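Local coordinates for tyrosine-protein kinase receptor torso (Bombyx mori, PDB 5AOQ) that binds prothoracicotropic hormone outside the cell as a probable receptor tyrosine kinase, stimulating MAPK signalling and taking part in the initiation of metamorphosis, at residues 22-27 / 49-54; 56-61 / 133-138; 68-73 / 109-114; 87-92 / 116-121. All coordinates share one frame; numbering follows the deposited sequence.

Contact 1: residues 22-27 / 49-54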
# COMPACT_ATOMS: atom_id res chain seq x y z
N LEU A 22 25.74 7.69 -7.17
CA LEU A 22 24.30 7.46 -7.06
C LEU A 22 24.03 6.00 -6.69
O LEU A 22 23.19 5.72 -5.84
CB LEU A 22 23.61 7.81 -8.37
CG LEU A 22 23.81 9.26 -8.83
CD1 LEU A 22 23.32 9.41 -10.25
CD2 LEU A 22 23.09 10.23 -7.91
N LEU A 23 24.74 5.09 -7.35
CA LEU A 23 24.65 3.66 -7.03
C LEU A 23 24.96 3.40 -5.56
O LEU A 23 24.52 2.40 -5.00
CB LEU A 23 25.61 2.86 -7.92
CG LEU A 23 25.20 2.69 -9.38
CD1 LEU A 23 26.36 2.13 -10.18
CD2 LEU A 23 23.99 1.78 -9.49
N LYS A 24 25.74 4.30 -4.97
CA LYS A 24 26.05 4.25 -3.54
C LYS A 24 24.81 4.07 -2.66
O LYS A 24 24.91 3.56 -1.54
CB LYS A 24 26.79 5.54 -3.15
CG LYS A 24 26.46 6.10 -1.77
CD LYS A 24 27.27 7.35 -1.50
CE LYS A 24 26.85 8.02 -0.20
NZ LYS A 24 27.60 9.29 0.02
N TYR A 25 23.65 4.49 -3.16
CA TYR A 25 22.43 4.51 -2.35
C TYR A 25 21.59 3.24 -2.47
O TYR A 25 20.57 3.11 -1.79
CB TYR A 25 21.59 5.73 -2.73
CG TYR A 25 22.27 7.04 -2.42
CD1 TYR A 25 22.34 7.50 -1.11
CD2 TYR A 25 22.86 7.80 -3.41
CE1 TYR A 25 22.97 8.69 -0.81
CE2 TYR A 25 23.49 8.99 -3.12
CZ TYR A 25 23.54 9.43 -1.82
OH TYR A 25 24.17 10.62 -1.52
N LEU A 26 22.02 2.31 -3.31
CA LEU A 26 21.33 1.02 -3.44
C LEU A 26 21.83 0.01 -2.41
O LEU A 26 21.34 -1.12 -2.33
CB LEU A 26 21.51 0.46 -4.85
CG LEU A 26 21.11 1.40 -6.00
CD1 LEU A 26 21.29 0.70 -7.34
CD2 LEU A 26 19.68 1.90 -5.83
N GLU A 27 22.81 0.43 -1.61
CA GLU A 27 23.45 -0.46 -0.65
C GLU A 27 22.45 -0.97 0.39
O GLU A 27 22.53 -2.12 0.81
CB GLU A 27 24.61 0.24 0.05
CG GLU A 27 25.78 0.55 -0.88
CD GLU A 27 26.93 1.24 -0.17
OE1 GLU A 27 26.88 1.36 1.07
OE2 GLU A 27 27.89 1.66 -0.86
N ASN A 49 29.94 -2.21 -1.41
CA ASN A 49 30.46 -0.88 -1.70
C ASN A 49 30.45 -0.62 -3.20
O ASN A 49 31.18 -1.26 -3.95
CB ASN A 49 31.88 -0.74 -1.14
CG ASN A 49 32.33 0.70 -1.03
OD1 ASN A 49 31.98 1.54 -1.86
ND2 ASN A 49 33.12 1.00 -0.01
N PHE A 50 29.62 0.32 -3.63
CA PHE A 50 29.50 0.64 -5.05
C PHE A 50 30.61 1.58 -5.52
O PHE A 50 30.89 1.68 -6.72
CB PHE A 50 28.15 1.28 -5.35
CG PHE A 50 27.01 0.30 -5.40
CD1 PHE A 50 26.69 -0.34 -6.58
CD2 PHE A 50 26.28 0.01 -4.26
CE1 PHE A 50 25.65 -1.24 -6.63
CE2 PHE A 50 25.23 -0.89 -4.31
CZ PHE A 50 24.92 -1.52 -5.50
N GLU A 51 31.25 2.26 -4.58
CA GLU A 51 32.27 3.25 -4.90
C GLU A 51 33.65 2.59 -5.02
O GLU A 51 34.59 3.20 -5.54
CB GLU A 51 32.28 4.36 -3.85
CG GLU A 51 31.07 5.28 -3.95
CD GLU A 51 31.03 6.33 -2.87
OE1 GLU A 51 31.14 5.97 -1.68
OE2 GLU A 51 30.87 7.53 -3.20
N GLU A 52 33.76 1.35 -4.55
CA GLU A 52 35.01 0.60 -4.64
C GLU A 52 34.98 -0.41 -5.79
O GLU A 52 35.95 -1.14 -6.01
CB GLU A 52 35.29 -0.14 -3.33
CG GLU A 52 35.66 0.77 -2.17
CD GLU A 52 36.04 -0.01 -0.93
OE1 GLU A 52 35.67 -1.20 -0.83
OE2 GLU A 52 36.71 0.56 -0.05
N THR A 53 33.88 -0.43 -6.54
CA THR A 53 33.71 -1.38 -7.64
C THR A 53 34.19 -0.77 -8.95
O THR A 53 34.02 0.43 -9.19
CB THR A 53 32.24 -1.81 -7.78
OG1 THR A 53 31.72 -2.17 -6.49
CG2 THR A 53 32.12 -3.00 -8.73
N GLY A 54 34.77 -1.61 -9.81
CA GLY A 54 35.34 -1.16 -11.07
C GLY A 54 34.52 -1.59 -12.27
O GLY A 54 33.34 -1.92 -12.14

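Contact 2: residues 56-61 / 133-138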
# COMPACT_ATOMS: atom_id res chain seq x y z
N SER A 56 34.94 -3.96 -15.98
CA SER A 56 35.77 -4.89 -16.74
C SER A 56 35.55 -4.77 -18.25
O SER A 56 34.57 -4.18 -18.70
CB SER A 56 35.48 -6.33 -16.30
OG SER A 56 34.16 -6.71 -16.64
N ASP A 57 36.47 -5.35 -19.02
CA ASP A 57 36.33 -5.42 -20.47
C ASP A 57 35.26 -6.43 -20.84
O ASP A 57 34.70 -6.38 -21.93
CB ASP A 57 37.66 -5.81 -21.12
CG ASP A 57 38.77 -4.82 -20.85
OD1 ASP A 57 38.47 -3.62 -20.69
OD2 ASP A 57 39.94 -5.23 -20.81
N VAL A 58 34.98 -7.34 -19.91
CA VAL A 58 34.03 -8.42 -20.14
C VAL A 58 32.64 -7.89 -20.50
O VAL A 58 32.01 -7.22 -19.68
CB VAL A 58 33.91 -9.33 -18.89
CG1 VAL A 58 32.94 -10.48 -19.15
CG2 VAL A 58 35.27 -9.87 -18.48
N PRO A 59 32.17 -8.18 -21.72
CA PRO A 59 30.78 -7.82 -22.04
C PRO A 59 29.81 -8.68 -21.26
O PRO A 59 30.11 -9.84 -20.96
CB PRO A 59 30.67 -8.08 -23.54
CG PRO A 59 32.08 -8.18 -24.04
CD PRO A 59 32.86 -8.74 -22.89
N SER A 60 28.66 -8.13 -20.92
CA SER A 60 27.67 -8.85 -20.13
C SER A 60 26.95 -9.90 -20.98
O SER A 60 26.70 -9.69 -22.17
CB SER A 60 26.66 -7.87 -19.54
OG SER A 60 25.89 -8.50 -18.55
N THR A 61 26.62 -11.03 -20.36
CA THR A 61 25.95 -12.12 -21.05
C THR A 61 24.43 -11.94 -21.05
O THR A 61 23.69 -12.77 -21.59
CB THR A 61 26.28 -13.49 -20.43
OG1 THR A 61 25.80 -13.54 -19.07
CG2 THR A 61 27.78 -13.74 -20.44
N ASP A 133 33.52 -6.10 -10.54
CA ASP A 133 33.44 -5.03 -11.54
C ASP A 133 32.26 -5.19 -12.51
O ASP A 133 31.92 -6.29 -12.92
CB ASP A 133 34.75 -4.97 -12.33
CG ASP A 133 35.94 -4.67 -11.44
OD1 ASP A 133 35.84 -4.87 -10.21
OD2 ASP A 133 36.98 -4.22 -11.97
N TRP A 134 31.65 -4.06 -12.85
CA TRP A 134 30.47 -4.03 -13.72
C TRP A 134 30.78 -4.56 -15.12
O TRP A 134 31.88 -4.37 -15.63
CB TRP A 134 29.93 -2.60 -13.82
CG TRP A 134 29.33 -2.10 -12.53
CD1 TRP A 134 29.94 -1.32 -11.60
CD2 TRP A 134 28.01 -2.36 -12.05
NE1 TRP A 134 29.08 -1.08 -10.55
CE2 TRP A 134 27.89 -1.70 -10.81
CE3 TRP A 134 26.92 -3.08 -12.54
CZ2 TRP A 134 26.72 -1.75 -10.05
CZ3 TRP A 134 25.76 -3.13 -11.79
CH2 TRP A 134 25.67 -2.46 -10.56
N MET A 135 29.79 -5.21 -15.72
CA MET A 135 29.90 -5.73 -17.08
C MET A 135 28.92 -5.02 -17.99
O MET A 135 27.73 -4.92 -17.69
CB MET A 135 29.66 -7.24 -17.11
CG MET A 135 30.64 -8.02 -16.25
SD MET A 135 30.52 -9.80 -16.47
CE MET A 135 31.74 -10.37 -15.29
N GLU A 136 29.42 -4.52 -19.12
CA GLU A 136 28.63 -3.73 -20.04
C GLU A 136 27.58 -4.57 -20.74
O GLU A 136 27.89 -5.61 -21.33
CB GLU A 136 29.55 -3.06 -21.06
CG GLU A 136 28.91 -1.94 -21.86
CD GLU A 136 29.92 -1.16 -22.68
OE1 GLU A 136 31.07 -1.63 -22.81
OE2 GLU A 136 29.57 -0.07 -23.19
N GLY A 137 26.33 -4.12 -20.69
CA GLY A 137 25.21 -4.82 -21.29
C GLY A 137 24.71 -4.12 -22.53
O GLY A 137 25.42 -3.28 -23.09
N PRO A 138 23.49 -4.47 -22.98
CA PRO A 138 22.92 -3.85 -24.17
C PRO A 138 22.19 -2.55 -23.87
O PRO A 138 22.06 -2.17 -22.71
CB PRO A 138 21.95 -4.92 -24.69
CG PRO A 138 21.65 -5.81 -23.50
CD PRO A 138 22.57 -5.43 -22.37

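Contact 3: residues 68-73 / 109-114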
# COMPACT_ATOMS: atom_id res chain seq x y z
N SER A 68 8.25 -3.68 -22.18
CA SER A 68 7.06 -2.86 -22.33
C SER A 68 7.47 -1.42 -22.12
O SER A 68 8.55 -1.15 -21.58
CB SER A 68 5.96 -3.28 -21.34
OG SER A 68 6.29 -2.91 -20.02
N LYS A 69 6.64 -0.48 -22.54
CA LYS A 69 6.99 0.94 -22.42
C LYS A 69 7.03 1.40 -20.96
O LYS A 69 7.17 2.60 -20.69
CB LYS A 69 6.02 1.79 -23.24
CG LYS A 69 6.18 1.61 -24.76
CD LYS A 69 7.55 2.10 -25.23
CE LYS A 69 7.74 1.93 -26.73
NZ LYS A 69 9.07 2.43 -27.18
N ASN A 70 6.89 0.47 -20.02
CA ASN A 70 7.08 0.76 -18.61
C ASN A 70 7.96 -0.28 -17.89
O ASN A 70 8.09 -0.24 -16.67
CB ASN A 70 5.71 0.83 -17.92
CG ASN A 70 5.63 1.94 -16.88
OD1 ASN A 70 6.62 2.27 -16.22
ND2 ASN A 70 4.44 2.53 -16.74
N SER A 71 8.58 -1.19 -18.65
CA SER A 71 9.44 -2.22 -18.05
C SER A 71 10.32 -2.98 -19.06
O SER A 71 10.14 -2.87 -20.27
CB SER A 71 8.59 -3.23 -17.28
OG SER A 71 7.78 -3.99 -18.16
N ILE A 72 11.27 -3.76 -18.53
CA ILE A 72 12.14 -4.63 -19.33
C ILE A 72 12.31 -5.98 -18.65
O ILE A 72 12.59 -6.03 -17.46
CB ILE A 72 13.55 -4.03 -19.57
CG1 ILE A 72 13.48 -2.75 -20.40
CG2 ILE A 72 14.46 -5.04 -20.29
CD1 ILE A 72 13.39 -1.51 -19.58
N ARG A 73 12.15 -7.06 -19.40
CA ARG A 73 12.36 -8.41 -18.88
C ARG A 73 13.48 -9.12 -19.63
O ARG A 73 13.43 -9.26 -20.85
CB ARG A 73 11.07 -9.21 -18.95
CG ARG A 73 9.98 -8.62 -18.09
CD ARG A 73 8.67 -9.32 -18.29
NE ARG A 73 7.59 -8.55 -17.69
CZ ARG A 73 6.30 -8.89 -17.74
NH1 ARG A 73 5.93 -9.99 -18.38
NH2 ARG A 73 5.40 -8.12 -17.17
N GLU A 109 13.53 -8.70 -14.14
CA GLU A 109 12.80 -7.54 -14.66
C GLU A 109 13.31 -6.22 -14.09
O GLU A 109 13.68 -6.13 -12.92
CB GLU A 109 11.31 -7.68 -14.37
CG GLU A 109 10.46 -6.56 -14.95
CD GLU A 109 8.99 -6.69 -14.61
OE1 GLU A 109 8.66 -7.42 -13.64
OE2 GLU A 109 8.16 -6.08 -15.30
N LEU A 110 13.32 -5.19 -14.94
CA LEU A 110 13.72 -3.84 -14.58
C LEU A 110 12.65 -2.84 -15.01
O LEU A 110 12.22 -2.84 -16.16
CB LEU A 110 15.05 -3.49 -15.23
CG LEU A 110 16.30 -4.07 -14.57
CD1 LEU A 110 17.46 -4.11 -15.55
CD2 LEU A 110 16.67 -3.24 -13.34
N ILE A 111 12.24 -1.97 -14.09
CA ILE A 111 11.16 -1.02 -14.34
C ILE A 111 11.73 0.26 -14.95
O ILE A 111 12.83 0.68 -14.60
CB ILE A 111 10.37 -0.69 -13.06
CG1 ILE A 111 9.75 -1.96 -12.47
CG2 ILE A 111 9.27 0.32 -13.34
CD1 ILE A 111 10.65 -2.71 -11.51
N THR A 112 10.97 0.87 -15.86
CA THR A 112 11.39 2.10 -16.52
C THR A 112 10.50 3.29 -16.15
O THR A 112 9.30 3.14 -15.96
CB THR A 112 11.37 1.94 -18.05
OG1 THR A 112 12.29 0.90 -18.43
CG2 THR A 112 11.77 3.23 -18.76
N THR A 113 11.13 4.46 -16.06
CA THR A 113 10.44 5.71 -15.79
C THR A 113 10.59 6.65 -16.98
O THR A 113 11.70 7.06 -17.31
CB THR A 113 10.98 6.39 -14.52
OG1 THR A 113 10.89 5.49 -13.41
CG2 THR A 113 10.19 7.65 -14.20
N ALA A 114 9.47 6.98 -17.62
CA ALA A 114 9.44 7.85 -18.79
C ALA A 114 10.21 7.27 -19.98
O ALA A 114 10.92 6.27 -19.86
CB ALA A 114 9.99 9.23 -18.43

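Contact 4: residues 87-92 / 116-121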
# COMPACT_ATOMS: atom_id res chain seq x y z
N LEU A 87 19.94 -0.11 -14.55
CA LEU A 87 19.72 0.65 -15.78
C LEU A 87 20.37 2.02 -15.69
O LEU A 87 20.13 2.77 -14.74
CB LEU A 87 18.22 0.81 -16.07
CG LEU A 87 17.42 -0.45 -16.39
CD1 LEU A 87 15.95 -0.10 -16.58
CD2 LEU A 87 17.96 -1.16 -17.62
N MET A 88 21.20 2.35 -16.68
CA MET A 88 21.99 3.58 -16.65
C MET A 88 21.60 4.58 -17.73
O MET A 88 21.49 4.24 -18.90
CB MET A 88 23.47 3.24 -16.78
CG MET A 88 24.14 2.97 -15.46
SD MET A 88 24.14 4.44 -14.41
CE MET A 88 24.09 3.69 -12.79
N GLU A 89 21.42 5.83 -17.29
CA GLU A 89 21.04 6.94 -18.14
C GLU A 89 22.19 7.95 -18.22
O GLU A 89 23.18 7.82 -17.50
CB GLU A 89 19.75 7.58 -17.59
CG GLU A 89 19.50 9.04 -17.95
CD GLU A 89 18.22 9.58 -17.36
OE1 GLU A 89 17.57 8.85 -16.57
OE2 GLU A 89 17.85 10.72 -17.69
N HIS A 90 22.08 8.94 -19.10
CA HIS A 90 23.07 10.01 -19.20
C HIS A 90 22.96 11.03 -18.07
O HIS A 90 23.94 11.32 -17.38
CB HIS A 90 22.94 10.73 -20.54
CG HIS A 90 23.76 11.98 -20.64
ND1 HIS A 90 23.29 13.21 -20.24
CD2 HIS A 90 25.02 12.18 -21.09
CE1 HIS A 90 24.23 14.12 -20.44
NE2 HIS A 90 25.29 13.53 -20.96
N ASP A 91 21.77 11.59 -17.90
CA ASP A 91 21.54 12.65 -16.93
C ASP A 91 21.90 12.20 -15.52
O ASP A 91 22.65 12.88 -14.82
CB ASP A 91 20.08 13.11 -16.97
CG ASP A 91 19.67 13.62 -18.34
OD1 ASP A 91 20.48 14.31 -18.99
OD2 ASP A 91 18.53 13.33 -18.77
N ASN A 92 21.34 11.07 -15.10
CA ASN A 92 21.62 10.50 -13.78
C ASN A 92 21.33 11.47 -12.64
O ASN A 92 22.25 11.97 -12.00
CB ASN A 92 23.09 10.06 -13.70
CG ASN A 92 23.41 8.92 -14.64
OD1 ASN A 92 22.61 8.00 -14.82
ND2 ASN A 92 24.59 8.96 -15.25
N LYS A 116 13.07 7.10 -21.89
CA LYS A 116 14.50 7.40 -21.85
C LYS A 116 15.32 6.19 -22.29
O LYS A 116 14.93 5.05 -22.06
CB LYS A 116 14.93 7.81 -20.44
CG LYS A 116 14.39 9.15 -19.98
CD LYS A 116 14.99 9.52 -18.63
CE LYS A 116 14.70 10.96 -18.25
NZ LYS A 116 15.39 11.36 -16.99
N GLU A 117 16.46 6.46 -22.93
CA GLU A 117 17.41 5.41 -23.23
C GLU A 117 18.16 5.02 -21.97
O GLU A 117 18.60 5.89 -21.21
CB GLU A 117 18.40 5.86 -24.31
CG GLU A 117 17.93 5.63 -25.74
CD GLU A 117 19.08 5.65 -26.74
OE1 GLU A 117 20.15 6.19 -26.40
OE2 GLU A 117 18.90 5.13 -27.85
N TYR A 118 18.31 3.72 -21.75
CA TYR A 118 19.09 3.21 -20.63
C TYR A 118 20.10 2.19 -21.12
O TYR A 118 19.99 1.68 -22.23
CB TYR A 118 18.18 2.57 -19.57
CG TYR A 118 17.25 3.54 -18.88
CD1 TYR A 118 17.65 4.24 -17.75
CD2 TYR A 118 15.96 3.76 -19.36
CE1 TYR A 118 16.80 5.12 -17.12
CE2 TYR A 118 15.11 4.64 -18.73
CZ TYR A 118 15.53 5.32 -17.61
OH TYR A 118 14.68 6.20 -16.98
N GLN A 119 21.10 1.91 -20.28
CA GLN A 119 22.01 0.81 -20.54
C GLN A 119 22.04 -0.13 -19.35
O GLN A 119 22.18 0.30 -18.21
CB GLN A 119 23.42 1.32 -20.84
CG GLN A 119 24.37 0.22 -21.31
CD GLN A 119 25.75 0.73 -21.65
OE1 GLN A 119 26.17 1.78 -21.17
NE2 GLN A 119 26.46 -0.01 -22.49
N ILE A 120 21.90 -1.42 -19.63
CA ILE A 120 21.90 -2.43 -18.58
C ILE A 120 23.33 -2.72 -18.13
O ILE A 120 24.23 -2.85 -18.96
CB ILE A 120 21.24 -3.75 -19.05
CG1 ILE A 120 19.87 -3.47 -19.67
CG2 ILE A 120 21.12 -4.73 -17.89
CD1 ILE A 120 19.24 -4.66 -20.35
N TRP A 121 23.53 -2.81 -16.82
CA TRP A 121 24.81 -3.23 -16.26
C TRP A 121 24.59 -4.29 -15.19
O TRP A 121 23.73 -4.14 -14.32
CB TRP A 121 25.56 -2.03 -15.68
CG TRP A 121 26.07 -1.08 -16.73
CD1 TRP A 121 25.38 -0.07 -17.32
CD2 TRP A 121 27.38 -1.06 -17.30
NE1 TRP A 121 26.18 0.59 -18.22
CE2 TRP A 121 27.41 -0.00 -18.23
CE3 TRP A 121 28.54 -1.83 -17.11
CZ2 TRP A 121 28.55 0.30 -18.97
CZ3 TRP A 121 29.67 -1.52 -17.85
CH2 TRP A 121 29.66 -0.47 -18.77

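Contact 1: residues 22-27 / 49-54
An Asx-turn loop packs here against a helical turn in the first fibronectin type III domain of the Torso ectodomain, with Phe50 as the side chain that joins them. CG of Phe50 lies anti to the carbonyl carbon (chi1 -77°), which sets the ring against the backbone of 22-27. Leu23 O sits over one ring face, 3.0 Å above the plane and offset toward the rim; the same oxygen accepts the backbone N-H of Leu26. Leu23 CB reaches Phe50 CD1 at 3.6 Å, and Leu26 CB approaches Phe50 CZ obliquely at 4.0 Å. A flat hydrocarbon ring suits this place because its other neighbours, Leu84, Leu131 and Trp134, are largely apolar too. Glu27 slides past in the opposite direction: its CG meets the ring edge in plane, 3.5 Å from Phe50 CD2, and its carboxylate is nearly coplanar with the ring, 14° apart. Farther out, the extended Lys24 chain runs alongside Glu51, with Lys24 NZ 4.9 Å from Glu51 OE2, too far for a salt bridge but perhaps near enough for some attraction. Lys24 and Glu27 also pack on Glu27 and Lys24, respectively, of the second subunit. Asparagine suits the start of the Asx turn because its side chain can accept from the backbone: Asn49 OD1 takes the N-H of Glu51 at 2.9 Å, while Asn49 O receives Thr53 OG1 at 2.8 Å.

Contact 2: residues 56-61 / 133-138
Met135 and Val58 lie side by side and point the same way, on the outer flank of the strand that edges one sheet of this fibronectin type III domain. Met135 places CG anti to the carbonyl carbon and then runs fully extended, so that its sulfur SD comes to 3.7 Å from Val58 CG1 and its methyl CE follows along the same branch. At the root of the chain, Met135 CB faces Val58 O at 3.5 Å and, toward the other end of the segment, Ser60 CB at 3.9 Å. A long, unbranched methionine suits this place, since its extended chain reaches from its own strand along Val58. An alanine here would lose CG, SD and CE, and with them the contact to the Val58 side chain, and would probably loosen the packing of 56-61 on the strand. Two main-chain hydrogen bonds bracket the methionine. Ser56 N gives a straight bond to Trp134 O (3.1 Å), nearly along the C=O axis, and Ser60 N donates to Glu136 O at 2.7 Å from above the carbonyl plane. Serine is small enough to fit beside the facing backbone, and Ser60 OG finds a partner in Ser122 OG. The Trp134 side chain leaves the strand on the other side and packs on Leu84, Ile86 and Trp121, while Glu136 forms a salt bridge with Arg15. Strand 134-140 is thus paired with 118-124 along one side and with this short segment along the other, after which the chain enters strand 63-68 of the second sheet.

Contact 3: residues 68-73 / 109-114
Backbone hydrogen bonds join strands 71-75 and 107-111 as an antiparallel pair in the three-stranded sheet of the first fibronectin type III domain. Ile72 and Leu110 form the hydrogen-bonded pair: Ile72 N donates to Leu110 O at 2.7 Å, and Leu110 N to Ile72 O at 2.8 Å. Thr112 N extends the pairing to Asn70 O (3.2 Å), straight at the N-H but well above the carbonyl plane. The turn before the strand is held by Ser71 N to Ser68 O, and by a 2.6 Å hydrogen bond between Ser68 OG and Ser71 OG, for which short hydroxyl side chains are well placed.

The charged contact lies on the face of Ser71, Arg73, Glu109 and Ile111. Arg73 and Glu109 run side by side, Arg73 CG 3.8 Å from Glu109 CG. A weak salt bridge links Arg73 NE to Glu109 OE2 at 3.5 Å. The carboxylate oxygen meets the guanidinium at its edge, with the two planes 83° apart. Glu109 OE1 is also bridged to Lys204 and Arg73 NH2 to Asp190, residues implicated in hormone binding. A leucine at Arg73 would lose the bridges to Glu109 and Asp190 and would probably weaken the tie between this sheet and the second domain.

Ile72 packs on Val64 and Gln67 from the opposite face. Backbone bonds between Arg73 and both Arg65 and Cys66 make 71-75 the middle strand, between 63-68 and 107-111.

Contact 4: residues 87-92 / 116-121
Strands 83-88 and 118-124 run antiparallel as the central pair of the four-stranded sheet in this fibronectin type III domain, Met88 and Gln119 making a hydrogen-bonded pair and Leu87 and Ile120 a non-hydrogen-bonded one. Gln119 N meets Met88 O in the carbonyl plane on a lone pair (2.7 Å), whereas Met88 N reaches Gln119 O from above its plane, also at 2.7 Å. Leu87 and Ile120 lie side by side on one face, Leu87 CD2 touching Ile120 CG1 at 3.6 Å; branched apolar chains suit this buried side. Tyr118 brings CD1 obliquely to Leu87 CB (3.9 Å); Glu89 CB also lies along the ring, with the Glu89 carboxylate near its outer end, while the hydroxyl is bonded to Thr113 O. Met88 points to the other face. Bent at chi2 (-65°), it crosses Trp121 at about a right angle, Met88 CG lying 3.8 Å from Trp121 CD1. The polar groups beside it bind the N-terminal chain: Gln119 OE1 accepts from Tyr16 N, and Trp121 NE1 donates to Tyr16 O. Beyond the strands the partners are charged. Glu89 and Lys116, both extended, cross obliquely and form a salt bridge, with the aliphatic Lys116 CD and CE also close to the carboxylate. Asp91 stands near this pair, and the lysine would probably ease the repulsion between the two acids. Its ammonium uses the syn lone pair of Glu89: Lys116 NZ is 2.6 Å from Glu89 OE2.

All four contacts lie in the first fibronectin type III domain, and contacts 2 and 4 share a sheet: Pro138 O and Ile120 N, 3.2 Å apart, probably hydrogen-bond between its neighbouring strands. Contact 3 belongs to the other sheet, its centre about 12 Å from that of contact 4; Leu110 CD1 meets Leu87 CD2 at 3.6 Å between the two sheets. Contact 1 is fastened to contact 2 where Gly54 O probably accepts Trp134 N (2.8 Å), and to contact 4 where Leu23 CG touches Met88 CE at 3.7 Å. Contact 3 alone adjoins Asp190 and Lys204, implicated in hormone binding, and Glu109 and Ile111 touch the hormone chains.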